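PDB 4BHX: paternally-expressed gene 3 protein from Homo sapiens, which pairs through its SCAN domain, the piece described here, into homo- or heterodimers that control gene expression, and mediates between p53 and BAX in neuronal death after DNA damage. Local coordinates for residues G23-K26 against T27-L31; E42-T45 against K46-I50; E56-L59 against T60-E64. One frame throughout, in Å; residues are numbered along the deposited sequence.

All three contacts are local and lie at the surface of the all-helical SCAN domain. Contact 1 is the start of helix 24-39. Contact 2 is the start of helix 46-61, and contact 3 is the end of that same helix, so the last two share one element; their centres are about 21 Å apart. Contacts 1 and 3 lie on opposite sides of the chain's centre, with centres about 29 Å apart. The chemistry follows the place. Contact 1 is mostly regular backbone bonding with one threonine hydroxyl added. Contact 2 is a side-chain cap on a helix start. Contact 3 mixes weak, irregular backbone bonds with apolar packing around Y58.

Contact 1 (G23-K26 against T27-L31); sequences GPRK and TLIKL. With EDO (1,2-ethanediol), chain I.
T27 bonds back to G23 twice, and both bonds end on the same carbonyl oxygen. T27 N reaches G23 O at 3.1 Å, in the plane of the carbonyl. The hydroxyl T27 OG1 donates to G23 O at 2.8 Å, from above that plane. The hydroxyl can turn back to the helix start because OG1 lies beside its own backbone N (chi1 -66°). The next backbone bonds follow in regular order: L28 N to P24 O, I29 N to R25 O and K30 N to K26 O. These are the first two turns of helix 24-39. G23 is its N-cap residue, with a positive phi (86°), and P24 opens the helix. Other side-chain contacts are slight. R25 and L28 run side by side in the same direction, and R25 NH1 comes to 3.9 Å from L28 CD2, at a slant to the guanidinium. The first methylenes of K30 lie over the backbone of the preceding turn, with CG 3.2 Å from K26 O. At the outer end, K26 NZ makes a weak bond of 2.9 Å to O1 of an ethanediol, probably from the crystallisation liquor. P24 and T27 also touch Y18 of the preceding loop.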
loop_
_atom_site.group_PDB
_atom_site.type_symbol
_atom_site.label_atom_id
_atom_site.label_comp_id
_atom_site.label_asym_id
_atom_site.label_seq_id
_atom_site.Cartn_x
_atom_site.Cartn_y
_atom_site.Cartn_z
ATOM N N GLY A 23 17.882 -17.973 -1.319
ATOM C CA GLY A 23 17.766 -18.510 0.009
ATOM C C GLY A 23 17.186 -17.558 1.042
ATOM O O GLY A 23 16.961 -16.379 0.775
ATOM N N PRO A 24 17.018 -18.063 2.259
ATOM C CA PRO A 24 16.264 -17.390 3.301
ATOM C C PRO A 24 16.826 -16.115 3.879
ATOM O O PRO A 24 16.053 -15.155 4.111
ATOM C CB PRO A 24 16.121 -18.449 4.403
ATOM C CG PRO A 24 16.690 -19.716 3.844
ATOM C CD PRO A 24 17.605 -19.328 2.747
ATOM N N ARG A 25 18.128 -16.062 4.096
ATOM C CA ARG A 25 18.723 -14.848 4.664
ATOM C C ARG A 25 18.704 -13.658 3.686
ATOM O O ARG A 25 18.361 -12.530 4.038
ATOM C CB ARG A 25 20.163 -15.145 5.113
ATOM C CG ARG A 25 20.931 -13.931 5.581
ATOM C CD ARG A 25 20.358 -13.258 6.810
ATOM N NE ARG A 25 20.177 -14.132 7.987
ATOM C CZ ARG A 25 19.631 -13.728 9.145
ATOM N NH1 ARG A 25 19.242 -12.461 9.304
ATOM N NH2 ARG A 25 19.464 -14.567 10.162
ATOM N N LYS A 26 19.068 -13.915 2.448
ATOM C CA LYS A 26 19.067 -12.853 1.451
ATOM C C LYS A 26 17.632 -12.425 1.125
ATOM O O LYS A 26 17.370 -11.277 0.832
ATOM C CB LYS A 26 19.803 -13.318 0.206
ATOM C CG LYS A 26 21.316 -13.321 0.398
ATOM C CD LYS A 26 22.050 -13.647 -0.909
ATOM C CE LYS A 26 23.307 -14.492 -0.616
ATOM N NZ LYS A 26 24.346 -14.525 -1.702
ATOM N N THR A 27 16.689 -13.340 1.220
ATOM C CA THR A 27 15.294 -13.003 0.941
ATOM C C THR A 27 14.760 -12.107 2.055
ATOM O O THR A 27 14.052 -11.112 1.760
ATOM C CB THR A 27 14.416 -14.206 0.805
ATOM O OG1 THR A 27 14.810 -14.947 -0.355
ATOM C CG2 THR A 27 12.897 -13.753 0.686
ATOM N N LEU A 28 15.151 -12.381 3.298
ATOM C CA LEU A 28 14.786 -11.475 4.393
ATOM C C LEU A 28 15.344 -10.071 4.185
ATOM O O LEU A 28 14.658 -9.076 4.414
ATOM C CB LEU A 28 15.293 -11.986 5.752
ATOM C CG LEU A 28 15.058 -11.104 6.934
ATOM C CD1 LEU A 28 13.563 -10.742 7.016
ATOM C CD2 LEU A 28 15.544 -11.727 8.256
ATOM N N ILE A 29 16.620 -9.986 3.828
ATOM C CA ILE A 29 17.270 -8.681 3.624
ATOM C C ILE A 29 16.488 -7.882 2.574
ATOM O O ILE A 29 16.232 -6.703 2.761
ATOM C CB ILE A 29 18.759 -8.863 3.264
ATOM C CG1 ILE A 29 19.529 -9.392 4.501
ATOM C CG2 ILE A 29 19.404 -7.538 2.843
ATOM C CD1 ILE A 29 20.919 -9.911 4.155
ATOM N N LYS A 30 16.133 -8.530 1.462
ATOM C CA LYS A 30 15.402 -7.883 0.385
ATOM C C LYS A 30 14.027 -7.382 0.817
ATOM O O LYS A 30 13.624 -6.233 0.536
ATOM C CB LYS A 30 15.175 -8.833 -0.764
ATOM C CG LYS A 30 16.422 -9.213 -1.487
ATOM C CD LYS A 30 16.159 -10.525 -2.203
ATOM C CE LYS A 30 16.051 -10.409 -3.693
ATOM N NZ LYS A 30 17.285 -10.979 -4.304
ATOM N N LEU A 31 13.294 -8.260 1.465
ATOM C CA LEU A 31 11.987 -7.869 1.970
ATOM C C LEU A 31 12.041 -6.679 2.920
ATOM O O LEU A 31 11.190 -5.789 2.898
ATOM C CB LEU A 31 11.307 -9.077 2.664
ATOM C CG LEU A 31 10.671 -10.164 1.796
ATOM C CD1 LEU A 31 10.146 -11.341 2.648
ATOM C CD2 LEU A 31 9.579 -9.571 0.923
HETATM C C1 EDO I . 23.483 -16.501 -4.089
HETATM O O1 EDO I . 23.177 -16.974 -2.762
HETATM C C2 EDO I . 22.319 -15.701 -4.650
HETATM O O2 EDO I . 22.624 -14.307 -4.766
#

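Contact 2 (E42-T45 against K46-I50). With EDO (1,2-ethanediol), chain L.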
loop_
_atom_site.group_PDB
_atom_site.type_symbol
_atom_site.label_atom_id
_atom_site.label_comp_id
_atom_site.label_asym_id
_atom_site.label_seq_id
_atom_site.Cartn_x
_atom_site.Cartn_y
_atom_site.Cartn_z
ATOM N N GLU A 42 11.377 6.552 8.954
ATOM C CA GLU A 42 12.141 7.745 9.384
ATOM C C GLU A 42 11.411 9.071 9.106
ATOM O O GLU A 42 11.758 10.119 9.675
ATOM C CB GLU A 42 13.518 7.757 8.713
ATOM C CG GLU A 42 13.495 8.140 7.216
ATOM C CD GLU A 42 13.334 6.979 6.208
ATOM O OE1 GLU A 42 13.028 5.812 6.563
ATOM O OE2 GLU A 42 13.591 7.235 5.015
ATOM N N THR A 43 10.403 9.032 8.254
ATOM C CA THR A 43 9.555 10.212 7.940
ATOM C C THR A 43 8.134 10.232 8.565
ATOM O O THR A 43 7.377 11.202 8.355
ATOM C CB THR A 43 9.382 10.366 6.398
ATOM O OG1 THR A 43 8.541 9.328 5.893
ATOM C CG2 THR A 43 10.728 10.284 5.682
ATOM N N ARG A 44 7.754 9.165 9.273
ATOM C CA ARG A 44 6.384 8.929 9.680
ATOM C C ARG A 44 6.353 8.423 11.110
ATOM O O ARG A 44 7.307 7.829 11.582
ATOM C CB ARG A 44 5.751 7.771 8.943
ATOM C CG ARG A 44 5.640 7.860 7.513
ATOM C CD ARG A 44 4.513 6.995 7.006
ATOM N NE ARG A 44 4.052 7.723 5.873
ATOM C CZ ARG A 44 4.674 7.720 4.716
ATOM N NH1 ARG A 44 5.706 6.921 4.523
ATOM N NH2 ARG A 44 4.195 8.456 3.743
ATOM N N THR A 45 5.252 8.641 11.770
ATOM C CA THR A 45 5.083 8.031 13.092
ATOM C C THR A 45 4.488 6.600 12.930
ATOM O O THR A 45 3.912 6.238 11.893
ATOM C CB THR A 45 4.156 8.881 13.946
ATOM O OG1 THR A 45 2.843 8.867 13.397
ATOM C CG2 THR A 45 4.632 10.319 14.040
ATOM N N LYS A 46 4.630 5.791 13.960
ATOM C CA LYS A 46 3.873 4.553 14.102
ATOM C C LYS A 46 2.363 4.709 13.753
ATOM O O LYS A 46 1.741 3.890 13.052
ATOM C CB LYS A 46 4.052 4.170 15.577
ATOM C CG LYS A 46 3.338 2.939 15.987
ATOM C CD LYS A 46 3.855 2.446 17.330
ATOM C CE LYS A 46 3.556 3.402 18.423
ATOM N NZ LYS A 46 4.119 2.822 19.682
ATOM N N GLU A 47 1.749 5.790 14.209
ATOM C CA GLU A 47 0.344 6.023 13.902
ATOM C C GLU A 47 0.080 6.159 12.350
ATOM O O GLU A 47 -0.905 5.645 11.767
ATOM C CB GLU A 47 -0.147 7.297 14.587
ATOM C CG GLU A 47 -0.362 7.184 16.095
ATOM C CD GLU A 47 0.929 7.070 16.900
ATOM O OE1 GLU A 47 2.054 7.340 16.411
ATOM O OE2 GLU A 47 0.783 6.678 18.086
ATOM N N GLU A 48 0.953 6.886 11.702
ATOM C CA GLU A 48 0.853 7.148 10.268
ATOM C C GLU A 48 1.041 5.864 9.439
ATOM O O GLU A 48 0.333 5.622 8.455
ATOM C CB GLU A 48 1.883 8.236 9.892
ATOM C CG GLU A 48 1.324 9.581 10.188
ATOM C CD GLU A 48 2.324 10.709 10.334
ATOM O OE1 GLU A 48 3.535 10.451 10.309
ATOM O OE2 GLU A 48 1.856 11.865 10.563
ATOM N N ILE A 49 1.947 5.027 9.899
ATOM C CA ILE A 49 2.207 3.729 9.337
ATOM C C ILE A 49 0.969 2.849 9.451
ATOM O O ILE A 49 0.568 2.230 8.494
ATOM C CB ILE A 49 3.443 3.066 9.990
ATOM C CG1 ILE A 49 4.708 3.746 9.496
ATOM C CG2 ILE A 49 3.540 1.580 9.627
ATOM C CD1 ILE A 49 5.881 3.489 10.412
ATOM N N ILE A 50 0.346 2.818 10.601
ATOM C CA ILE A 50 -0.884 2.073 10.792
ATOM C C ILE A 50 -1.983 2.515 9.844
ATOM O O ILE A 50 -2.657 1.716 9.230
ATOM C CB ILE A 50 -1.327 2.130 12.270
ATOM C CG1 ILE A 50 -0.286 1.395 13.135
ATOM C CG2 ILE A 50 -2.744 1.618 12.438
ATOM C CD1 ILE A 50 -0.349 -0.115 13.210
HETATM C C1 EDO L . 8.432 10.973 14.431
HETATM O O1 EDO L . 8.573 11.093 15.854
HETATM C C2 EDO L . 9.776 10.656 13.801
HETATM O O2 EDO L . 9.627 10.461 12.394
HETATM O O HOH W 1 5.464 12.532 9.936
#
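T45 and E48 bond to each other in both directions, each backbone N-H going to the other's side chain. This is a capping box at the start of helix 46-61, with T45 as N-cap. T45 N gives E48 OE1 a nearly straight bond of 2.9 Å (164°), which arrives from above the carboxylate plane. E48 N returns a bond of 3.2 Å to T45 OG1. With chi1 at 66°, OG1 sits between the backbone N and the carbonyl carbon of T45, where it faces the first turn. T45 OG1 also gives a weak bond to E47 OE1. The backbone bond from I49 N to T45 O closes the turn. The negative charge of E48 lies at the helix start, where it would probably be favoured by the helix dipole. R44 CB packs on the E48 side chain, and R44 CD meets I49 CG1 at 4.1 Å. The guanidinium turns elsewhere: NH1 bonds to L39 O at the end of the preceding helix, and NH2 to a triethylene glycol. E48 OE1 has a second donor, a water at 2.9 Å, which also donates to T43 O at 2.8 Å.

Contact 3 (E56-L59 against T60-E64). With EDO (1,2-ethanediol), chain G.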
loop_
_atom_site.group_PDB
_atom_site.type_symbol
_atom_site.label_atom_id
_atom_site.label_comp_id
_atom_site.label_asym_id
_atom_site.label_seq_id
_atom_site.Cartn_x
_atom_site.Cartn_y
_atom_site.Cartn_z
ATOM N N GLU A 56 -4.314 0.271 2.793
ATOM C CA GLU A 56 -3.936 -0.800 1.919
ATOM C C GLU A 56 -5.002 -1.897 1.922
ATOM O O GLU A 56 -5.459 -2.366 0.850
ATOM C CB GLU A 56 -2.610 -1.426 2.290
ATOM C CG GLU A 56 -2.219 -2.549 1.347
ATOM C CD GLU A 56 -1.005 -3.337 1.763
ATOM O OE1 GLU A 56 -0.651 -3.450 3.013
ATOM O OE2 GLU A 56 -0.307 -3.800 0.823
ATOM N N GLN A 57 -5.434 -2.265 3.119
ATOM C CA GLN A 57 -6.470 -3.316 3.282
ATOM C C GLN A 57 -7.835 -2.851 2.744
ATOM O O GLN A 57 -8.467 -3.543 1.970
ATOM C CB GLN A 57 -6.504 -3.819 4.741
ATOM C CG GLN A 57 -7.521 -4.953 4.910
ATOM C CD GLN A 57 -7.175 -6.188 4.151
ATOM O OE1 GLN A 57 -5.994 -6.496 3.910
ATOM N NE2 GLN A 57 -8.184 -6.917 3.753
ATOM N N TYR A 58 -8.228 -1.612 3.055
ATOM C CA TYR A 58 -9.480 -1.036 2.601
ATOM C C TYR A 58 -9.580 -1.040 1.084
ATOM O O TYR A 58 -10.622 -1.492 0.548
ATOM C CB TYR A 58 -9.725 0.383 3.147
ATOM C CG TYR A 58 -11.200 0.788 3.370
ATOM C CD1 TYR A 58 -12.241 0.326 2.532
ATOM C CD2 TYR A 58 -11.536 1.686 4.383
ATOM C CE1 TYR A 58 -13.570 0.688 2.758
ATOM C CE2 TYR A 58 -12.847 2.015 4.656
ATOM C CZ TYR A 58 -13.862 1.551 3.809
ATOM O OH TYR A 58 -15.153 1.914 4.091
ATOM N N LEU A 59 -8.507 -0.631 0.406
ATOM C CA LEU A 59 -8.478 -0.586 -1.055
ATOM C C LEU A 59 -8.746 -1.984 -1.665
ATOM O O LEU A 59 -9.418 -2.100 -2.713
ATOM C CB LEU A 59 -7.169 0.005 -1.545
ATOM C CG LEU A 59 -7.044 1.515 -1.225
ATOM C CD1 LEU A 59 -5.656 1.930 -1.693
ATOM C CD2 LEU A 59 -8.168 2.347 -1.893
ATOM N N THR A 60 -8.300 -3.050 -1.000
ATOM C CA THR A 60 -8.545 -4.367 -1.516
ATOM C C THR A 60 -9.998 -4.852 -1.337
ATOM O O THR A 60 -10.423 -5.723 -2.061
ATOM C CB THR A 60 -7.581 -5.409 -0.915
ATOM O OG1 THR A 60 -8.009 -5.738 0.414
ATOM C CG2 THR A 60 -6.210 -4.902 -0.916
ATOM N N ILE A 61 -10.741 -4.394 -0.352
ATOM C CA ILE A 61 -12.052 -4.895 -0.108
ATOM C C ILE A 61 -13.169 -4.075 -0.776
ATOM O O ILE A 61 -14.319 -4.405 -0.620
ATOM C CB ILE A 61 -12.342 -5.123 1.395
ATOM C CG1 ILE A 61 -12.466 -3.837 2.193
ATOM C CG2 ILE A 61 -11.249 -6.046 1.925
ATOM C CD1 ILE A 61 -13.079 -3.993 3.548
ATOM N N ILE A 62 -12.805 -3.009 -1.504
ATOM C CA ILE A 62 -13.821 -2.161 -2.195
ATOM C C ILE A 62 -14.667 -3.029 -3.131
ATOM O O ILE A 62 -14.118 -3.771 -3.917
ATOM C CB ILE A 62 -13.112 -1.040 -3.056
ATOM C CG1 ILE A 62 -12.283 -0.126 -2.189
ATOM C CG2 ILE A 62 -14.098 -0.188 -3.861
ATOM C CD1 ILE A 62 -12.999 0.263 -0.906
ATOM N N PRO A 63 -15.981 -2.843 -3.125
ATOM C CA PRO A 63 -16.751 -3.593 -4.122
ATOM C C PRO A 63 -16.169 -3.438 -5.510
ATOM O O PRO A 63 -15.766 -2.319 -5.920
ATOM C CB PRO A 63 -18.162 -2.985 -4.005
ATOM C CG PRO A 63 -18.246 -2.503 -2.629
ATOM C CD PRO A 63 -16.851 -2.012 -2.290
ATOM N N GLU A 64 -16.075 -4.552 -6.212
ATOM C CA GLU A 64 -15.474 -4.596 -7.487
ATOM C C GLU A 64 -15.953 -3.499 -8.493
ATOM O O GLU A 64 -15.156 -2.974 -9.208
ATOM C CB GLU A 64 -15.695 -5.949 -8.094
ATOM C CG GLU A 64 -14.645 -6.256 -9.140
ATOM C CD GLU A 64 -13.293 -6.490 -8.504
ATOM O OE1 GLU A 64 -13.223 -6.684 -7.286
ATOM O OE2 GLU A 64 -12.328 -6.479 -9.223
HETATM C C1 EDO G . -7.302 -1.454 -5.212
HETATM O O1 EDO G . -6.026 -0.783 -5.178
HETATM C C2 EDO G . -8.477 -0.616 -5.692
HETATM O O2 EDO G . -9.524 -0.737 -4.723
#
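Y58 and I62 make the close apolar part of this contact. The two side chains cross at about a right angle, and I62 CD1 comes to 3.5 Å from Y58 CD1, at a slant to the ring. I61 CG1 also approaches Y58 CD1, at 4.2 Å. Here helix 46-61 runs out into a loop, and its bonding becomes irregular. I61 N bonds to Y58 O at 3.0 Å, a step of three residues, and only weakly to Q57 O, four residues back. T60 N likewise makes only weak bonds, to E56 O and Q57 O. The hydroxyl gives a firmer link: T60 OG1 donates to Q57 O at 2.7 Å, in the carbonyl plane and on a lone pair. A chi1 of 77° directs OG1 to that oxygen.

Beyond that bond, the ends of Q57 and I61 are exposed and only graze each other. Q57 NE2 lies 3.7 Å from I61 CG2, while Q57 OE1 bonds to a glycol molecule, probably from the crystallisation liquor. E56 points away from 60-64, and its carboxylate forms a salt bridge to R14 and a hydrogen bond to H10, both of helix 6-15. Y58 packs on L81, V82 and L85 of helix 78-85. L59 reaches L81 and also V70 of helix 67-73, where I62 touches K67.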